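Local coordinates for protein dimethyl-sulfide monooxygenase (Hyphomicrobium sulfonivorans, PDB 6AK1) that oxidises dimethyl sulfide to methanethiol and formaldehyde with NADH and molecular oxygen, as the FMN-dependent large subunit of a two-component monooxygenase, at residues R118-D123 with K170-S175; V181-D184 with V189-D192; H197-Q202 with Y206-F211. All blocks are in the same frame, centred on the assembly; numbering follows the deposited sequence.

How the contacts relate
The three contacts follow one another along the chain without interleaving, on one flank of the luciferase-like TIM barrel. Contact 1 joins two barrel helices, 112-126 and 157-174. The chain then makes a long excursion before re-entering the parallel sheet at strand 223-227, and on the way it folds into two small antiparallel hairpins, contact 2 (181-184 with 189-192) and contact 3 (197-202 with 206-211). The centres of contacts 1 and 3 are about 14 Å apart and the two touch: Ser175 is hydrogen-bonded to His197, and Lys170 to His201, which ties the second hairpin to helix 157-174. Contact 2 lies farther out, its nearest atoms about 8 Å from contact 1 and about 7 Å from contact 3.

Contact 1 (R118-D123 with K170-S175); sequences RLSTLD and KLWEGS
Trp172 reaches from helix 157-174 to helix 112-126 and meets it with the edge of its indole, at Leu119 and Ser120. The apolar part belongs to the six-membered ring. Trp172 CZ2 lies 3.9 Å from Leu119 CD1, and CH2 of the same ring is 4.0 Å from that methyl; Leu119 CB closes on CZ2 as well. The methyl sits near the ring plane, at the rim and not over a face. With CG anti to its carbonyl carbon (chi1 -75°), the indole spans the 7.9 Å between Trp172 CA and Ser120 CA. Both helices belong to the outer layer of the TIM barrel: 112-126 is the helix of the beta-alpha-beta crossover from strand 100-106 to its parallel neighbour 130-135, on whose Trp132 Leu119 also packs. The polar part lies at the five-membered ring, where Ser120 OG is 3.1 Å from Trp172 NE1 and 3.2 Å from Trp172 CD1, again near the ring plane. This buried hydroxyl has a hydrogen bond to His212 NE2. Replacing Trp172 by an alanine would probably open a gap between the helices, leaving Leu119 CD1 without its indole neighbour and Ser120 without the ring edge beside it.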
ATOM      1  N   ARG A 118      -1.078   2.681 -17.241  1.00 16.60           N
ATOM      2  CA  ARG A 118      -0.401   1.538 -16.639  1.00 21.02           C
ATOM      3  C   ARG A 118      -1.291   0.849 -15.615  1.00 19.19           C
ATOM      4  O   ARG A 118      -1.295  -0.378 -15.523  1.00 18.52           O
ATOM      5  CB  ARG A 118       0.919   1.977 -16.001  1.00 21.95           C
ATOM      6  CG  ARG A 118       1.899   2.600 -16.986  1.00 27.88           C
ATOM      7  CD  ARG A 118       3.144   3.139 -16.272  1.00 28.74           C
ATOM      8  NE  ARG A 118       3.897   2.071 -15.660  1.00 37.22           N
ATOM      9  CZ  ARG A 118       4.368   2.068 -14.417  1.00 33.77           C
ATOM     10  NH1 ARG A 118       4.211   3.112 -13.609  1.00 30.55           N
ATOM     11  NH2 ARG A 118       5.037   1.007 -13.999  1.00 32.34           N
ATOM     12  N   LEU A 119      -2.057   1.624 -14.834  1.00 17.90           N
ATOM     13  CA  LEU A 119      -2.945   1.017 -13.848  1.00 18.12           C
ATOM     14  C   LEU A 119      -4.183   0.411 -14.503  1.00 19.75           C
ATOM     15  O   LEU A 119      -4.612  -0.676 -14.106  1.00 20.49           O
ATOM     16  CB  LEU A 119      -3.344   2.048 -12.786  1.00 19.22           C
ATOM     17  CG  LEU A 119      -2.207   2.424 -11.816  1.00 17.15           C
ATOM     18  CD1 LEU A 119      -2.533   3.688 -11.068  1.00 14.64           C
ATOM     19  CD2 LEU A 119      -1.931   1.275 -10.854  1.00 16.88           C
ATOM     20  N   SER A 120      -4.763   1.094 -15.503  1.00 19.59           N
ATOM     21  CA  SER A 120      -5.870   0.514 -16.267  1.00 20.28           C
ATOM     22  C   SER A 120      -5.462  -0.808 -16.883  1.00 19.65           C
ATOM     23  O   SER A 120      -6.241  -1.768 -16.874  1.00 21.89           O
ATOM     24  CB  SER A 120      -6.332   1.451 -17.391  1.00 19.81           C
ATOM     25  OG  SER A 120      -7.117   2.520 -16.923  1.00 23.47           O
ATOM     26  N   THR A 121      -4.247  -0.866 -17.447  1.00 18.75           N
ATOM     27  CA  THR A 121      -3.755  -2.105 -18.051  1.00 20.65           C
ATOM     28  C   THR A 121      -3.738  -3.246 -17.039  1.00 18.50           C
ATOM     29  O   THR A 121      -4.142  -4.366 -17.357  1.00 20.09           O
ATOM     30  CB  THR A 121      -2.357  -1.886 -18.647  1.00 21.59           C
ATOM     31  OG1 THR A 121      -2.442  -0.931 -19.707  1.00 20.04           O
ATOM     32  CG2 THR A 121      -1.778  -3.186 -19.187  1.00 17.96           C
ATOM     33  N   LEU A 122      -3.298  -2.976 -15.807  1.00 17.89           N
ATOM     34  CA  LEU A 122      -3.293  -4.028 -14.788  1.00 21.46           C
ATOM     35  C   LEU A 122      -4.711  -4.420 -14.384  1.00 20.65           C
ATOM     36  O   LEU A 122      -4.982  -5.594 -14.102  1.00 22.21           O
ATOM     37  CB  LEU A 122      -2.499  -3.577 -13.561  1.00 20.31           C
ATOM     38  CG  LEU A 122      -0.976  -3.615 -13.702  1.00 21.95           C
ATOM     39  CD1 LEU A 122      -0.322  -3.404 -12.343  1.00 23.11           C
ATOM     40  CD2 LEU A 122      -0.532  -4.939 -14.338  1.00 24.55           C
ATOM     41  N   ASP A 123      -5.632  -3.456 -14.348  1.00 21.51           N
ATOM     42  CA  ASP A 123      -7.011  -3.788 -14.009  1.00 21.92           C
ATOM     43  C   ASP A 123      -7.631  -4.694 -15.069  1.00 21.95           C
ATOM     44  O   ASP A 123      -8.397  -5.611 -14.741  1.00 22.32           O
ATOM     45  CB  ASP A 123      -7.844  -2.512 -13.831  1.00 23.04           C
ATOM     46  CG  ASP A 123      -9.099  -2.747 -12.980  1.00 26.55           C
ATOM     47  OD1 ASP A 123      -8.958  -3.326 -11.874  1.00 22.78           O
ATOM     48  OD2 ASP A 123     -10.218  -2.376 -13.420  1.00 26.06           O
ATOM     49  N   LYS A 170     -11.149  11.540 -13.919  1.00 23.27           N
ATOM     50  CA  LYS A 170     -11.817  11.910 -15.168  1.00 21.71           C
ATOM     51  C   LYS A 170     -11.504  10.910 -16.266  1.00 20.30           C
ATOM     52  O   LYS A 170     -12.394  10.493 -17.015  1.00 23.60           O
ATOM     53  CB  LYS A 170     -11.397  13.318 -15.607  1.00 21.60           C
ATOM     54  CG  LYS A 170     -11.965  14.435 -14.745  1.00 25.92           C
ATOM     55  CD  LYS A 170     -11.495  15.821 -15.223  1.00 32.54           C
ATOM     56  CE  LYS A 170     -12.028  16.944 -14.322  1.00 28.32           C
ATOM     57  NZ  LYS A 170     -11.492  18.279 -14.724  1.00 24.35           N
ATOM     58  N   LEU A 171     -10.240  10.498 -16.369  1.00 21.74           N
ATOM     59  CA  LEU A 171      -9.863   9.534 -17.399  1.00 21.91           C
ATOM     60  C   LEU A 171     -10.559   8.196 -17.177  1.00 22.68           C
ATOM     61  O   LEU A 171     -11.137   7.625 -18.110  1.00 22.75           O
ATOM     62  CB  LEU A 171      -8.344   9.366 -17.418  1.00 22.14           C
ATOM     63  CG  LEU A 171      -7.578  10.610 -17.867  1.00 24.69           C
ATOM     64  CD1 LEU A 171      -6.096  10.499 -17.536  1.00 22.72           C
ATOM     65  CD2 LEU A 171      -7.790  10.868 -19.374  1.00 20.30           C
ATOM     66  N   TRP A 172     -10.559   7.712 -15.927  1.00 22.98           N
ATOM     67  CA  TRP A 172     -11.062   6.373 -15.612  1.00 24.41           C
ATOM     68  C   TRP A 172     -12.586   6.296 -15.617  1.00 20.48           C
ATOM     69  O   TRP A 172     -13.154   5.312 -16.106  1.00 24.38           O
ATOM     70  CB  TRP A 172     -10.545   5.926 -14.239  1.00 22.53           C
ATOM     71  CG  TRP A 172      -9.098   5.508 -14.187  1.00 22.01           C
ATOM     72  CD1 TRP A 172      -8.365   4.936 -15.193  1.00 21.17           C
ATOM     73  CD2 TRP A 172      -8.218   5.627 -13.065  1.00 22.26           C
ATOM     74  NE1 TRP A 172      -7.085   4.685 -14.764  1.00 19.73           N
ATOM     75  CE2 TRP A 172      -6.966   5.098 -13.458  1.00 23.96           C
ATOM     76  CE3 TRP A 172      -8.365   6.126 -11.760  1.00 24.22           C
ATOM     77  CZ2 TRP A 172      -5.861   5.054 -12.588  1.00 15.19           C
ATOM     78  CZ3 TRP A 172      -7.263   6.079 -10.894  1.00 22.26           C
ATOM     79  CH2 TRP A 172      -6.027   5.547 -11.322  1.00 21.09           C
ATOM     80  N   GLU A 173     -13.259   7.306 -15.057  1.00 23.69           N
ATOM     81  CA  GLU A 173     -14.707   7.289 -14.851  1.00 24.35           C
ATOM     82  C   GLU A 173     -15.497   8.030 -15.926  1.00 24.92           C
ATOM     83  O   GLU A 173     -16.566   7.559 -16.328  1.00 25.60           O
ATOM     84  CB  GLU A 173     -15.059   7.890 -13.485  1.00 24.98           C
ATOM     85  CG  GLU A 173     -14.435   7.179 -12.289  1.00 23.41           C
ATOM     86  CD  GLU A 173     -15.052   5.807 -12.022  1.00 29.41           C
ATOM     87  OE1 GLU A 173     -16.199   5.558 -12.456  1.00 30.51           O
ATOM     88  OE2 GLU A 173     -14.381   4.971 -11.375  1.00 27.61           O
ATOM     89  N   GLY A 174     -15.015   9.183 -16.397  1.00 25.28           N
ATOM     90  CA  GLY A 174     -15.825  10.030 -17.255  1.00 22.75           C
ATOM     91  C   GLY A 174     -15.567   9.962 -18.748  1.00 26.89           C
ATOM     92  O   GLY A 174     -16.487  10.165 -19.550  1.00 24.62           O
ATOM     93  N   SER A 175     -14.327   9.658 -19.132  1.00 23.75           N
ATOM     94  CA  SER A 175     -13.925   9.826 -20.525  1.00 25.56           C
ATOM     95  C   SER A 175     -14.686   8.887 -21.463  1.00 26.84           C
ATOM     96  O   SER A 175     -15.133   9.309 -22.536  1.00 26.06           O
ATOM     97  CB  SER A 175     -12.421   9.627 -20.661  1.00 21.60           C
ATOM     98  OG  SER A 175     -12.051   9.859 -22.001  1.00 25.24           O
TER

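Contact 2 (V181-D184 with V189-D192); sequences VKRD and VFTD
Phe190 O receives two backbone N-H groups from the facing strand, Lys182 N at 2.7 Å and Arg183 N at 3.0 Å, and this double grip is the tight part of the contact. Two successive residues thus stand opposite one, a beta bulge, with Arg183 in the left-handed region (phi 53°). Next along, Asp184 N donates to Val189 O at 3.0 Å. Before the bulge, Val181 and Thr191 form a non-hydrogen-bonded pair in which Val181 CG2 touches Thr191 OG1. Arg183 and Phe190 run side by side. Arg183 CG lies over the phenyl face, a CH-pi contact 4.0 Å from the centroid of the Phe190 ring, while Phe190 CZ sits over the centre of the guanidinium face. The two planes are 56° apart, so the phenyl approaches the guanidinium with its CZ corner and does not lie flat on it; Arg183 NH2 goes on to a salt bridge with Glu215. The looser, wetter side is that of Lys182, whose chain bends at chi2 (-57°) to run beside Val189 and Asp192. Lys182 NZ stays 4.9 Å from Asp192 OD2, and a water spans the two charges; Lys182 NZ is also hydrogen-bonded to Asp179 O, and Asp192 OD1 to Ser194 OG. Short, bulged and mostly on the surface, the pair is a two-stranded antiparallel beta hairpin.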
ATOM      1  N   VAL A 181     -18.136   1.124 -25.809  1.00 21.11           N
ATOM      2  CA  VAL A 181     -17.513  -0.032 -26.443  1.00 23.60           C
ATOM      3  C   VAL A 181     -18.593  -1.005 -26.894  1.00 26.54           C
ATOM      4  O   VAL A 181     -19.485  -1.371 -26.120  1.00 23.18           O
ATOM      5  CB  VAL A 181     -16.508  -0.706 -25.488  1.00 28.07           C
ATOM      6  CG1 VAL A 181     -15.994  -2.002 -26.087  1.00 26.44           C
ATOM      7  CG2 VAL A 181     -15.338   0.232 -25.203  1.00 23.43           C
ATOM      8  N   LYS A 182     -18.519  -1.424 -28.154  1.00 25.11           N
ATOM      9  CA  LYS A 182     -19.484  -2.339 -28.753  1.00 23.70           C
ATOM     10  C   LYS A 182     -18.906  -3.717 -29.018  1.00 26.40           C
ATOM     11  O   LYS A 182     -19.621  -4.710 -28.873  1.00 24.57           O
ATOM     12  CB  LYS A 182     -20.010  -1.777 -30.087  1.00 26.28           C
ATOM     13  CG  LYS A 182     -20.587  -0.387 -30.023  1.00 27.71           C
ATOM     14  CD  LYS A 182     -21.733  -0.290 -29.011  1.00 30.20           C
ATOM     15  CE  LYS A 182     -22.349   1.099 -29.040  1.00 33.00           C
ATOM     16  NZ  LYS A 182     -23.294   1.304 -27.919  1.00 34.60           N
ATOM     17  N   ARG A 183     -17.641  -3.784 -29.449  1.00 23.62           N
ATOM     18  CA  ARG A 183     -16.960  -5.050 -29.739  1.00 25.75           C
ATOM     19  C   ARG A 183     -17.787  -5.902 -30.696  1.00 22.66           C
ATOM     20  O   ARG A 183     -17.875  -7.119 -30.569  1.00 26.81           O
ATOM     21  CB  ARG A 183     -16.636  -5.809 -28.439  1.00 24.00           C
ATOM     22  CG  ARG A 183     -15.434  -5.224 -27.665  1.00 23.42           C
ATOM     23  CD  ARG A 183     -15.253  -5.757 -26.252  1.00 24.26           C
ATOM     24  NE  ARG A 183     -13.948  -5.350 -25.712  1.00 24.34           N
ATOM     25  CZ  ARG A 183     -12.828  -6.055 -25.888  1.00 26.44           C
ATOM     26  NH1 ARG A 183     -12.862  -7.200 -26.572  1.00 20.82           N
ATOM     27  NH2 ARG A 183     -11.674  -5.619 -25.401  1.00 22.75           N
ATOM     28  N   ASP A 184     -18.402  -5.250 -31.663  1.00 25.87           N
ATOM     29  CA  ASP A 184     -19.440  -5.861 -32.497  1.00 28.51           C
ATOM     30  C   ASP A 184     -18.803  -6.282 -33.822  1.00 23.34           C
ATOM     31  O   ASP A 184     -18.619  -5.464 -34.717  1.00 25.12           O
ATOM     32  CB  ASP A 184     -20.586  -4.872 -32.691  1.00 28.96           C
ATOM     33  CG  ASP A 184     -21.823  -5.491 -33.348  1.00 32.78           C
ATOM     34  OD1 ASP A 184     -21.683  -6.386 -34.200  1.00 32.26           O
ATOM     35  OD2 ASP A 184     -22.946  -5.047 -33.018  1.00 39.07           O
ATOM     36  N   VAL A 189     -18.219  -2.214 -35.588  1.00 24.62           N
ATOM     37  CA  VAL A 189     -17.988  -1.096 -34.681  1.00 24.44           C
ATOM     38  C   VAL A 189     -17.338  -1.649 -33.417  1.00 26.24           C
ATOM     39  O   VAL A 189     -17.955  -2.413 -32.665  1.00 23.98           O
ATOM     40  CB  VAL A 189     -19.291  -0.344 -34.370  1.00 24.30           C
ATOM     41  CG1 VAL A 189     -19.047   0.764 -33.352  1.00 25.88           C
ATOM     42  CG2 VAL A 189     -19.895   0.224 -35.673  1.00 25.05           C
ATOM     43  N   PHE A 190     -16.089  -1.260 -33.168  1.00 25.72           N
ATOM     44  CA  PHE A 190     -15.480  -1.636 -31.908  1.00 19.80           C
ATOM     45  C   PHE A 190     -15.889  -0.670 -30.802  1.00 25.26           C
ATOM     46  O   PHE A 190     -16.343  -1.097 -29.734  1.00 25.49           O
ATOM     47  CB  PHE A 190     -13.957  -1.706 -32.038  1.00 23.33           C
ATOM     48  CG  PHE A 190     -13.308  -2.465 -30.908  1.00 24.32           C
ATOM     49  CD1 PHE A 190     -13.034  -1.839 -29.706  1.00 23.13           C
ATOM     50  CD2 PHE A 190     -13.039  -3.824 -31.027  1.00 24.79           C
ATOM     51  CE1 PHE A 190     -12.457  -2.546 -28.655  1.00 24.38           C
ATOM     52  CE2 PHE A 190     -12.469  -4.533 -29.967  1.00 21.12           C
ATOM     53  CZ  PHE A 190     -12.191  -3.897 -28.792  1.00 23.68           C
ATOM     54  N   THR A 191     -15.750   0.636 -31.046  1.00 24.82           N
ATOM     55  CA  THR A 191     -16.160   1.674 -30.105  1.00 24.03           C
ATOM     56  C   THR A 191     -16.965   2.745 -30.840  1.00 23.94           C
ATOM     57  O   THR A 191     -16.625   3.137 -31.965  1.00 21.46           O
ATOM     58  CB  THR A 191     -14.940   2.325 -29.414  1.00 21.27           C
ATOM     59  OG1 THR A 191     -14.172   1.328 -28.738  1.00 23.33           O
ATOM     60  CG2 THR A 191     -15.377   3.382 -28.402  1.00 21.31           C
ATOM     61  N   ASP A 192     -18.030   3.215 -30.204  1.00 22.32           N
ATOM     62  CA  ASP A 192     -18.816   4.322 -30.734  1.00 28.46           C
ATOM     63  C   ASP A 192     -18.193   5.628 -30.247  1.00 25.93           C
ATOM     64  O   ASP A 192     -18.331   5.992 -29.073  1.00 20.24           O
ATOM     65  CB  ASP A 192     -20.280   4.195 -30.311  1.00 31.20           C
ATOM     66  CG  ASP A 192     -21.151   5.378 -30.786  1.00 29.77           C
ATOM     67  OD1 ASP A 192     -20.661   6.281 -31.522  1.00 30.62           O
ATOM     68  OD2 ASP A 192     -22.332   5.403 -30.392  1.00 33.02           O
TER
HETATM   69  O   HOH W   1     -24.092   4.035 -28.861  1.00 37.41           O

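Contact 3 (H197-Q202 with Y206-F211); sequences HPINHQ and YKVPGF
His201 and Val208 exchange both of their backbone hydrogen bonds, forming the hydrogen-bonded pair of a short antiparallel beta hairpin that lies against helix 157-174. Beyond it the ladder becomes irregular but still bonded: Asn200 N donates to Pro209 O, and Ile199 N to Gly210 O at 2.9 Å. The side chain of Ile199 lies across the partner strand. Ile199 CB is 3.9 Å from Gly210 O. Ile199 CG1, held between its own N and carbonyl carbon (chi1 62°), lies 3.3 Å from both Val208 O and Gly210 O, while CG2 keeps near Gly210 O and packs on Lys170 O of the helix. At the tip, Ile199 CD1 lies near Val208 O and meets Val208 CG1 at 3.9 Å. Helix 157-174 touches this buried isoleucine through Lys170 and Leu171. The ring of His201 brings CD2 to 3.2 Å from Tyr206 O; its ND1 is hydrogen-bonded to Lys170 NZ, and its NE2 to Glu163 OE2, which also accepts from Tyr206 N and so ties both arms of the hairpin to the helix. Toward solvent, Gln202 and Lys207 lie side by side, Gln202 OE1 being 3.1 Å from Lys207 CE. Lys207 bends at its last torsion, and its NZ makes a weak bond to a water that donates to His201 O at 2.6 Å.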
ATOM      1  N   HIS A 197     -15.136  10.795 -24.737  1.00 22.29           N
ATOM      2  CA  HIS A 197     -15.148  12.220 -24.463  1.00 24.71           C
ATOM      3  C   HIS A 197     -13.734  12.709 -24.090  1.00 26.21           C
ATOM      4  O   HIS A 197     -13.129  12.165 -23.161  1.00 26.35           O
ATOM      5  CB  HIS A 197     -16.131  12.539 -23.323  1.00 22.36           C
ATOM      6  CG  HIS A 197     -17.529  12.078 -23.606  1.00 27.97           C
ATOM      7  ND1 HIS A 197     -18.442  12.849 -24.299  1.00 27.12           N
ATOM      8  CD2 HIS A 197     -18.162  10.915 -23.316  1.00 27.90           C
ATOM      9  CE1 HIS A 197     -19.581  12.184 -24.413  1.00 29.24           C
ATOM     10  NE2 HIS A 197     -19.439  11.011 -23.823  1.00 31.91           N
ATOM     11  N   PRO A 198     -13.216  13.708 -24.791  1.00 25.68           N
ATOM     12  CA  PRO A 198     -12.056  14.425 -24.242  1.00 24.31           C
ATOM     13  C   PRO A 198     -12.422  15.000 -22.881  1.00 26.37           C
ATOM     14  O   PRO A 198     -13.527  15.513 -22.679  1.00 25.22           O
ATOM     15  CB  PRO A 198     -11.778  15.522 -25.286  1.00 28.43           C
ATOM     16  CG  PRO A 198     -12.998  15.588 -26.162  1.00 32.21           C
ATOM     17  CD  PRO A 198     -13.685  14.253 -26.078  1.00 26.82           C
ATOM     18  N   ILE A 199     -11.509  14.865 -21.916  1.00 23.81           N
ATOM     19  CA  ILE A 199     -11.867  15.314 -20.575  1.00 24.69           C
ATOM     20  C   ILE A 199     -11.732  16.825 -20.440  1.00 26.22           C
ATOM     21  O   ILE A 199     -12.303  17.412 -19.508  1.00 26.84           O
ATOM     22  CB  ILE A 199     -11.053  14.571 -19.495  1.00 24.36           C
ATOM     23  CG1 ILE A 199      -9.552  14.846 -19.636  1.00 23.13           C
ATOM     24  CG2 ILE A 199     -11.356  13.054 -19.538  1.00 20.26           C
ATOM     25  CD1 ILE A 199      -8.741  14.472 -18.405  1.00 24.06           C
ATOM     26  N   ASN A 200     -11.011  17.471 -21.356  1.00 24.41           N
ATOM     27  CA  ASN A 200     -10.881  18.933 -21.384  1.00 28.78           C
ATOM     28  C   ASN A 200     -10.467  19.469 -20.018  1.00 29.67           C
ATOM     29  O   ASN A 200     -11.056  20.410 -19.477  1.00 27.47           O
ATOM     30  CB  ASN A 200     -12.177  19.598 -21.873  1.00 26.29           C
ATOM     31  CG  ASN A 200     -12.351  19.481 -23.381  1.00 27.02           C
ATOM     32  OD1 ASN A 200     -11.377  19.533 -24.135  1.00 31.32           O
ATOM     33  ND2 ASN A 200     -13.581  19.307 -23.822  1.00 24.67           N
ATOM     34  N   HIS A 201      -9.443  18.842 -19.451  1.00 26.91           N
ATOM     35  CA  HIS A 201      -8.948  19.248 -18.150  1.00 27.31           C
ATOM     36  C   HIS A 201      -7.909  20.343 -18.319  1.00 27.58           C
ATOM     37  O   HIS A 201      -6.963  20.196 -19.095  1.00 29.20           O
ATOM     38  CB  HIS A 201      -8.323  18.086 -17.379  1.00 27.42           C
ATOM     39  CG  HIS A 201      -7.759  18.518 -16.068  1.00 25.48           C
ATOM     40  ND1 HIS A 201      -8.538  18.651 -14.940  1.00 30.94           N
ATOM     41  CD2 HIS A 201      -6.525  18.959 -15.727  1.00 26.68           C
ATOM     42  CE1 HIS A 201      -7.795  19.105 -13.945  1.00 32.23           C
ATOM     43  NE2 HIS A 201      -6.569  19.301 -14.397  1.00 28.05           N
ATOM     44  N   GLN A 202      -8.083  21.434 -17.579  1.00 29.85           N
ATOM     45  CA  GLN A 202      -7.079  22.495 -17.583  1.00 38.32           C
ATOM     46  C   GLN A 202      -7.129  23.165 -16.211  1.00 35.64           C
ATOM     47  O   GLN A 202      -7.873  24.123 -16.006  1.00 38.53           O
ATOM     48  CB  GLN A 202      -7.318  23.489 -18.707  1.00 38.69           C
ATOM     49  CG  GLN A 202      -6.222  24.538 -18.830  1.00 48.44           C
ATOM     50  CD  GLN A 202      -6.236  25.223 -20.188  1.00 58.87           C
ATOM     51  OE1 GLN A 202      -5.187  25.455 -20.790  1.00 66.07           O
ATOM     52  NE2 GLN A 202      -7.432  25.547 -20.679  1.00 58.23           N
ATOM     53  N   TYR A 206      -2.127  20.901 -14.254  1.00 28.60           N
ATOM     54  CA  TYR A 206      -2.138  19.918 -15.323  1.00 29.92           C
ATOM     55  C   TYR A 206      -3.040  20.381 -16.453  1.00 28.88           C
ATOM     56  O   TYR A 206      -4.089  20.994 -16.229  1.00 28.18           O
ATOM     57  CB  TYR A 206      -2.574  18.538 -14.804  1.00 26.05           C
ATOM     58  CG  TYR A 206      -1.643  18.038 -13.731  1.00 29.08           C
ATOM     59  CD1 TYR A 206      -0.368  17.590 -14.049  1.00 30.43           C
ATOM     60  CD2 TYR A 206      -2.019  18.049 -12.393  1.00 25.33           C
ATOM     61  CE1 TYR A 206       0.505  17.147 -13.058  1.00 28.19           C
ATOM     62  CE2 TYR A 206      -1.157  17.611 -11.399  1.00 26.52           C
ATOM     63  CZ  TYR A 206       0.096  17.162 -11.740  1.00 25.83           C
ATOM     64  OH  TYR A 206       0.940  16.735 -10.761  1.00 27.92           O
ATOM     65  N   LYS A 207      -2.598  20.105 -17.673  1.00 31.85           N
ATOM     66  CA  LYS A 207      -3.400  20.312 -18.866  1.00 30.87           C
ATOM     67  C   LYS A 207      -3.475  18.966 -19.567  1.00 25.20           C
ATOM     68  O   LYS A 207      -2.459  18.465 -20.051  1.00 27.24           O
ATOM     69  CB  LYS A 207      -2.784  21.383 -19.764  1.00 37.14           C
ATOM     70  CG  LYS A 207      -3.744  21.961 -20.784  1.00 42.18           C
ATOM     71  CD  LYS A 207      -3.030  22.884 -21.751  1.00 41.31           C
ATOM     72  CE  LYS A 207      -3.999  23.385 -22.805  1.00 51.66           C
ATOM     73  NZ  LYS A 207      -4.829  22.270 -23.350  1.00 47.26           N
ATOM     74  N   VAL A 208      -4.659  18.363 -19.576  1.00 25.56           N
ATOM     75  CA  VAL A 208      -4.899  17.088 -20.247  1.00 26.06           C
ATOM     76  C   VAL A 208      -6.190  17.252 -21.044  1.00 26.21           C
ATOM     77  O   VAL A 208      -7.288  17.067 -20.495  1.00 23.02           O
ATOM     78  CB  VAL A 208      -4.978  15.919 -19.244  1.00 29.17           C
ATOM     79  CG1 VAL A 208      -5.133  14.574 -19.977  1.00 22.34           C
ATOM     80  CG2 VAL A 208      -3.751  15.899 -18.344  1.00 23.09           C
ATOM     81  N   PRO A 209      -6.110  17.640 -22.328  1.00 28.52           N
ATOM     82  CA  PRO A 209      -7.339  17.865 -23.109  1.00 25.15           C
ATOM     83  C   PRO A 209      -8.035  16.588 -23.565  1.00 25.82           C
ATOM     84  O   PRO A 209      -9.263  16.560 -23.679  1.00 26.89           O
ATOM     85  CB  PRO A 209      -6.843  18.678 -24.320  1.00 25.98           C
ATOM     86  CG  PRO A 209      -5.398  18.311 -24.461  1.00 28.62           C
ATOM     87  CD  PRO A 209      -4.903  18.116 -23.031  1.00 25.84           C
ATOM     88  N   GLY A 210      -7.274  15.532 -23.831  1.00 25.15           N
ATOM     89  CA  GLY A 210      -7.771  14.413 -24.603  1.00 25.49           C
ATOM     90  C   GLY A 210      -8.549  13.390 -23.789  1.00 26.55           C
ATOM     91  O   GLY A 210      -8.985  13.626 -22.663  1.00 24.88           O
ATOM     92  N   PHE A 211      -8.729  12.223 -24.399  1.00 23.23           N
ATOM     93  CA  PHE A 211      -9.498  11.147 -23.799  1.00 24.82           C
ATOM     94  C   PHE A 211      -8.575   9.995 -23.422  1.00 23.46           C
ATOM     95  O   PHE A 211      -7.486   9.832 -23.977  1.00 22.82           O
ATOM     96  CB  PHE A 211     -10.600  10.655 -24.748  1.00 23.10           C
ATOM     97  CG  PHE A 211     -10.096  10.196 -26.088  1.00 23.39           C
ATOM     98  CD1 PHE A 211      -9.722   8.871 -26.290  1.00 20.97           C
ATOM     99  CD2 PHE A 211     -10.016  11.080 -27.155  1.00 22.38           C
ATOM    100  CE1 PHE A 211      -9.265   8.440 -27.526  1.00 23.21           C
ATOM    101  CE2 PHE A 211      -9.552  10.654 -28.398  1.00 23.74           C
ATOM    102  CZ  PHE A 211      -9.183   9.336 -28.585  1.00 21.10           C
TER
HETATM  103  O   HOH W   2      -7.406  21.021 -21.501  1.00 34.90           O